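Local coordinates for periplasmic binding protein (Mycobacterium smegmatis, PDB 4MDY) that probably captures an iron-containing solute, likely ferric iron carried by a chelator, and delivers it to an ABC transporter for import, at residues T198-Q203 with L277-V282; P133-A138 with S157-F162. One frame throughout, in Å; residues are numbered along the deposited sequence.

Contact 1 of 2, residues T198-Q203 with L277-V282; sequences TDFLTQ and LSYPVV
F200 meets Y279 and V282 in a buried contact where a short helix of the C-terminal lobe of this two-lobed α/β solute-binding protein packs on the last helix of the chain. Helix 199-203 sits on the crossover from strand 176-181 to its parallel neighbour 207-208, whereas Y279 and V282 belong to the first turn of helix 279-294. The tight part lies round the F200 ring. Its CE2 corner rests 3.7 Å from V282 CG1, the methyl directed anti to the backbone N of V282. From the same side of the ring, but over a different part of it, Y279 CE1 approaches F200 CD1 to 4.0 Å and is just as close to F200 CG. The two aromatic rings have centroids 5.6 Å apart and planes inclined at 41°. On the opposite side of F200 lies L201 CG, 3.6 Å from the ring plane and toward the rim, so the phenyl is confined from within its own helix as well as from across the contact. Y279 is itself hemmed in by edge-to-face partners, W134 and F162, and V282 packs on A270 and I271 of the preceding helix.

Beyond the packed ring the link is looser and runs through a water. F200 CG is held between the backbone N and the carbonyl carbon (chi1 78°), and the water lies at the edge of the phenyl, in its plane. That water accepts from F200 N at 3.1 Å and is hydrogen-bonded to Y279 OH at 2.7 Å.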
loop_
_atom_site.group_PDB
_atom_site.type_symbol
_atom_site.label_atom_id
_atom_site.label_comp_id
_atom_site.label_asym_id
_atom_site.label_seq_id
_atom_site.Cartn_x
_atom_site.Cartn_y
_atom_site.Cartn_z
ATOM N N THR A 198 -9.633 -2.698 -1.842
ATOM C CA THR A 198 -10.330 -2.718 -3.136
ATOM C C THR A 198 -11.158 -1.452 -3.386
ATOM O O THR A 198 -11.764 -1.317 -4.446
ATOM C CB THR A 198 -11.235 -3.960 -3.278
ATOM O OG1 THR A 198 -12.214 -3.985 -2.230
ATOM C CG2 THR A 198 -10.403 -5.239 -3.217
ATOM N N ASP A 199 -11.183 -0.523 -2.428
ATOM C CA ASP A 199 -11.990 0.696 -2.579
ATOM C C ASP A 199 -11.663 1.447 -3.864
ATOM O O ASP A 199 -12.565 1.953 -4.536
ATOM C CB ASP A 199 -11.820 1.648 -1.386
ATOM C CG ASP A 199 -12.617 1.218 -0.164
ATOM O OD1 ASP A 199 -13.540 0.382 -0.292
ATOM O OD2 ASP A 199 -12.318 1.732 0.936
ATOM N N PHE A 200 -10.384 1.520 -4.213
ATOM C CA PHE A 200 -9.987 2.238 -5.413
ATOM C C PHE A 200 -10.649 1.670 -6.669
ATOM O O PHE A 200 -10.970 2.423 -7.571
ATOM C CB PHE A 200 -8.461 2.304 -5.565
ATOM C CG PHE A 200 -7.826 1.042 -6.067
ATOM C CD1 PHE A 200 -7.501 0.007 -5.195
ATOM C CD2 PHE A 200 -7.509 0.901 -7.410
ATOM C CE1 PHE A 200 -6.896 -1.148 -5.664
ATOM C CE2 PHE A 200 -6.892 -0.247 -7.879
ATOM C CZ PHE A 200 -6.584 -1.272 -7.008
ATOM N N LEU A 201 -10.872 0.358 -6.705
ATOM C CA LEU A 201 -11.533 -0.276 -7.843
ATOM C C LEU A 201 -13.008 0.099 -7.885
ATOM O O LEU A 201 -13.540 0.428 -8.953
ATOM C CB LEU A 201 -11.381 -1.794 -7.788
ATOM C CG LEU A 201 -9.951 -2.327 -7.922
ATOM C CD1 LEU A 201 -9.914 -3.804 -7.575
ATOM C CD2 LEU A 201 -9.403 -2.088 -9.319
ATOM N N THR A 202 -13.652 0.050 -6.722
ATOM C CA THR A 202 -15.052 0.432 -6.575
ATOM C C THR A 202 -15.260 1.900 -6.974
ATOM O O THR A 202 -16.234 2.230 -7.659
ATOM C CB THR A 202 -15.538 0.169 -5.129
ATOM O OG1 THR A 202 -15.469 -1.237 -4.856
ATOM C CG2 THR A 202 -16.977 0.641 -4.917
ATOM N N GLN A 203 -14.336 2.765 -6.561
ATOM C CA GLN A 203 -14.383 4.203 -6.887
ATOM C C GLN A 203 -14.245 4.484 -8.386
ATOM O O GLN A 203 -14.741 5.497 -8.879
ATOM C CB GLN A 203 -13.268 4.959 -6.165
ATOM C CG GLN A 203 -13.452 5.156 -4.672
ATOM C CD GLN A 203 -12.231 5.828 -4.045
ATOM O OE1 GLN A 203 -11.186 5.204 -3.869
ATOM N NE2 GLN A 203 -12.356 7.107 -3.723
ATOM N N LEU A 277 1.260 8.912 -2.556
ATOM C CA LEU A 277 2.104 9.060 -3.733
ATOM C C LEU A 277 1.947 7.916 -4.725
ATOM O O LEU A 277 2.147 8.122 -5.922
ATOM C CB LEU A 277 3.576 9.201 -3.333
ATOM C CG LEU A 277 3.946 10.453 -2.539
ATOM C CD1 LEU A 277 5.435 10.446 -2.211
ATOM C CD2 LEU A 277 3.578 11.716 -3.299
ATOM N N SER A 278 1.594 6.721 -4.253
ATOM C CA SER A 278 1.531 5.564 -5.145
ATOM C C SER A 278 0.188 5.454 -5.872
ATOM O O SER A 278 0.135 5.039 -7.036
ATOM C CB SER A 278 1.879 4.270 -4.405
ATOM O OG SER A 278 0.757 3.643 -3.817
ATOM N N TYR A 279 -0.892 5.836 -5.204
ATOM C CA TYR A 279 -2.212 5.725 -5.826
ATOM C C TYR A 279 -2.397 6.551 -7.113
ATOM O O TYR A 279 -3.086 6.089 -8.024
ATOM C CB TYR A 279 -3.339 6.028 -4.826
ATOM C CG TYR A 279 -3.908 4.817 -4.107
ATOM C CD1 TYR A 279 -4.111 3.596 -4.765
ATOM C CD2 TYR A 279 -4.281 4.903 -2.769
ATOM C CE1 TYR A 279 -4.633 2.498 -4.099
ATOM C CE2 TYR A 279 -4.815 3.817 -2.101
ATOM C CZ TYR A 279 -4.994 2.620 -2.764
ATOM O OH TYR A 279 -5.527 1.552 -2.087
ATOM N N PRO A 280 -1.806 7.763 -7.195
ATOM C CA PRO A 280 -1.771 8.475 -8.482
ATOM C C PRO A 280 -1.158 7.660 -9.621
ATOM O O PRO A 280 -1.626 7.756 -10.757
ATOM C CB PRO A 280 -0.938 9.724 -8.167
ATOM C CG PRO A 280 -1.264 10.003 -6.734
ATOM C CD PRO A 280 -1.360 8.637 -6.093
ATOM N N VAL A 281 -0.142 6.852 -9.325
ATOM C CA VAL A 281 0.444 5.956 -10.338
ATOM C C VAL A 281 -0.574 4.900 -10.794
ATOM O O VAL A 281 -0.649 4.570 -11.981
ATOM C CB VAL A 281 1.723 5.266 -9.814
ATOM C CG1 VAL A 281 2.220 4.206 -10.794
ATOM C CG2 VAL A 281 2.805 6.297 -9.541
ATOM N N VAL A 282 -1.362 4.387 -9.850
ATOM C CA VAL A 282 -2.424 3.431 -10.161
ATOM C C VAL A 282 -3.482 4.100 -11.040
ATOM O O VAL A 282 -3.923 3.515 -12.031
ATOM C CB VAL A 282 -3.067 2.847 -8.879
ATOM C CG1 VAL A 282 -4.208 1.894 -9.218
ATOM C CG2 VAL A 282 -2.020 2.150 -8.010
HETATM O O HOH W 1 -8.233 1.495 -1.994
#

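Contact 2 of 2, residues P133-A138 with S157-F162; sequences PWKDQA and SVDDRF
With its CG set between the backbone N and the carbonyl carbon (chi1 78°), W134 leaves the first turn of its helix and reaches out to V158, while K135, its CG beside the backbone N and the rest of the chain fully extended, stretches toward D159. The helices are far apart, so it takes these two long side chains to make the contact: the axes of segments 134-138 and 157-162 come no closer than 13.5 Å and run close to antiparallel, at 153°.

The six-membered end of the indole does the apolar work. W134 CH2 lies 3.7 Å from V158 CG1 and equally near V158 CB, and W134 CZ2 shares the same methyl. K135 CG sits over the rim of one indole face, 3.5 Å above the plane.

Residues 157-162 are the middle of helix 148-168, the long helix that in this family of binding proteins connects the two lobes; it leads here into strand 176-181 of the C-terminal sheet. I155, one turn earlier on this helix, also packs against W134, K135 and A138, and R161 forms a salt bridge with D284 of the last helix.

V158 is buried, while W134, K135 and D159 keep some exposure. K135 NZ makes a salt bridge with both oxygens of the carboxylate, 3.0 Å from D159 OD2 and 3.1 Å from D159 OD1, and each oxygen answers with its syn lone pair. D159 OD1 has a second donor in Q203 NE2, which limits how freely the carboxylate can turn about its CB-CG bond.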
loop_
_atom_site.group_PDB
_atom_site.type_symbol
_atom_site.label_atom_id
_atom_site.label_comp_id
_atom_site.label_asym_id
_atom_site.label_seq_id
_atom_site.Cartn_x
_atom_site.Cartn_y
_atom_site.Cartn_z
ATOM N N PRO A 133 -6.295 0.714 7.205
ATOM C CA PRO A 133 -6.727 1.574 6.099
ATOM C C PRO A 133 -5.743 2.717 5.790
ATOM O O PRO A 133 -5.323 3.439 6.695
ATOM C CB PRO A 133 -8.079 2.112 6.589
ATOM C CG PRO A 133 -8.613 1.006 7.426
ATOM C CD PRO A 133 -7.416 0.377 8.100
ATOM N N TRP A 134 -5.370 2.860 4.520
ATOM C CA TRP A 134 -4.370 3.861 4.120
ATOM C C TRP A 134 -4.721 5.268 4.589
ATOM O O TRP A 134 -3.850 6.029 4.970
ATOM C CB TRP A 134 -4.102 3.833 2.598
ATOM C CG TRP A 134 -5.125 4.491 1.729
ATOM C CD1 TRP A 134 -6.290 3.940 1.273
ATOM C CD2 TRP A 134 -5.080 5.821 1.207
ATOM N NE1 TRP A 134 -6.974 4.847 0.499
ATOM C CE2 TRP A 134 -6.257 6.010 0.441
ATOM C CE3 TRP A 134 -4.167 6.875 1.312
ATOM C CZ2 TRP A 134 -6.541 7.211 -0.216
ATOM C CZ3 TRP A 134 -4.443 8.064 0.653
ATOM C CH2 TRP A 134 -5.628 8.221 -0.103
ATOM N N LYS A 135 -6.002 5.614 4.589
ATOM C CA LYS A 135 -6.387 6.946 5.026
ATOM C C LYS A 135 -6.145 7.159 6.532
ATOM O O LYS A 135 -5.772 8.255 6.952
ATOM C CB LYS A 135 -7.843 7.233 4.655
ATOM C CG LYS A 135 -8.069 7.323 3.150
ATOM C CD LYS A 135 -9.533 7.590 2.832
ATOM C CE LYS A 135 -9.763 7.633 1.331
ATOM N NZ LYS A 135 -11.192 7.862 0.986
ATOM N N ASP A 136 -6.356 6.119 7.336
ATOM C CA ASP A 136 -6.133 6.222 8.779
ATOM C C ASP A 136 -4.648 6.446 9.041
ATOM O O ASP A 136 -4.255 7.293 9.841
ATOM C CB ASP A 136 -6.572 4.951 9.499
ATOM C CG ASP A 136 -8.062 4.730 9.457
ATOM O OD1 ASP A 136 -8.815 5.652 9.063
ATOM O OD2 ASP A 136 -8.478 3.611 9.826
ATOM N N GLN A 137 -3.822 5.679 8.349
ATOM C CA GLN A 137 -2.378 5.840 8.461
ATOM C C GLN A 137 -1.910 7.228 8.008
ATOM O O GLN A 137 -1.095 7.863 8.678
ATOM C CB GLN A 137 -1.676 4.744 7.664
ATOM C CG GLN A 137 -0.190 4.960 7.507
ATOM C CD GLN A 137 0.491 3.741 6.927
ATOM O OE1 GLN A 137 0.317 2.628 7.424
ATOM N NE2 GLN A 137 1.264 3.939 5.865
ATOM N N ALA A 138 -2.407 7.695 6.865
ATOM C CA ALA A 138 -2.021 9.005 6.353
ATOM C C ALA A 138 -2.443 10.096 7.325
ATOM O O ALA A 138 -1.665 10.988 7.641
ATOM C CB ALA A 138 -2.649 9.250 4.990
ATOM N N SER A 157 -7.237 14.481 -3.080
ATOM C CA SER A 157 -6.674 14.423 -4.432
ATOM C C SER A 157 -6.720 13.005 -5.015
ATOM O O SER A 157 -7.061 12.822 -6.181
ATOM C CB SER A 157 -5.232 14.936 -4.414
ATOM O OG SER A 157 -4.703 14.988 -5.719
ATOM N N VAL A 158 -6.371 12.015 -4.198
ATOM C CA VAL A 158 -6.434 10.609 -4.601
ATOM C C VAL A 158 -7.864 10.180 -4.906
ATOM O O VAL A 158 -8.119 9.587 -5.950
ATOM C CB VAL A 158 -5.829 9.686 -3.523
ATOM C CG1 VAL A 158 -6.172 8.221 -3.788
ATOM C CG2 VAL A 158 -4.322 9.883 -3.451
ATOM N N ASP A 159 -8.790 10.485 -3.995
ATOM C CA ASP A 159 -10.205 10.169 -4.208
ATOM C C ASP A 159 -10.699 10.771 -5.524
ATOM O O ASP A 159 -11.366 10.094 -6.319
ATOM C CB ASP A 159 -11.062 10.688 -3.043
ATOM C CG ASP A 159 -10.905 9.860 -1.772
ATOM O OD1 ASP A 159 -10.401 8.715 -1.847
ATOM O OD2 ASP A 159 -11.292 10.353 -0.688
ATOM N N ASP A 160 -10.353 12.036 -5.752
ATOM C CA ASP A 160 -10.739 12.745 -6.974
ATOM C C ASP A 160 -10.158 12.117 -8.239
ATOM O O ASP A 160 -10.835 12.062 -9.260
ATOM C CB ASP A 160 -10.329 14.221 -6.903
ATOM C CG ASP A 160 -11.148 15.017 -5.891
ATOM O OD1 ASP A 160 -12.192 14.521 -5.409
ATOM O OD2 ASP A 160 -10.739 16.152 -5.575
ATOM N N ARG A 161 -8.911 11.660 -8.184
ATOM C CA ARG A 161 -8.321 10.936 -9.322
ATOM C C ARG A 161 -9.158 9.720 -9.721
ATOM O O ARG A 161 -9.454 9.533 -10.899
ATOM C CB ARG A 161 -6.885 10.486 -9.025
ATOM C CG ARG A 161 -5.845 11.601 -8.987
ATOM C CD ARG A 161 -5.710 12.359 -10.303
ATOM N NE ARG A 161 -5.390 11.488 -11.441
ATOM C CZ ARG A 161 -4.176 11.015 -11.731
ATOM N NH1 ARG A 161 -3.118 11.306 -10.973
ATOM N NH2 ARG A 161 -4.018 10.235 -12.794
ATOM N N PHE A 162 -9.550 8.899 -8.749
ATOM C CA PHE A 162 -10.359 7.710 -9.043
ATOM C C PHE A 162 -11.781 8.060 -9.508
ATOM O O PHE A 162 -12.318 7.403 -10.401
ATOM C CB PHE A 162 -10.374 6.753 -7.847
ATOM C CG PHE A 162 -9.018 6.189 -7.519
ATOM C CD1 PHE A 162 -8.252 5.563 -8.505
ATOM C CD2 PHE A 162 -8.495 6.289 -6.242
ATOM C CE1 PHE A 162 -6.996 5.048 -8.217
ATOM C CE2 PHE A 162 -7.243 5.772 -5.950
ATOM C CZ PHE A 162 -6.491 5.154 -6.937
#

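Contact 2 closes before contact 1 opens along the chain, yet their centres lie only 8 Å apart, and both sit within about 11 Å of the centre of the molecule. Side chains of the two contacts touch directly and join them into one packed region; besides the partners of Y279 and D159, F200 CB rests 3.7 Å from F162 CE2. Four helices thus converge here: 134-144, the long 148-168, the short 199-203 on the edge of the C-terminal sheet, and 279-294. Helix 148-168 probably links the two lobes, as in relatives, which would place both contacts at their junction, consistent with the limited lobe motion known for this class of binding protein.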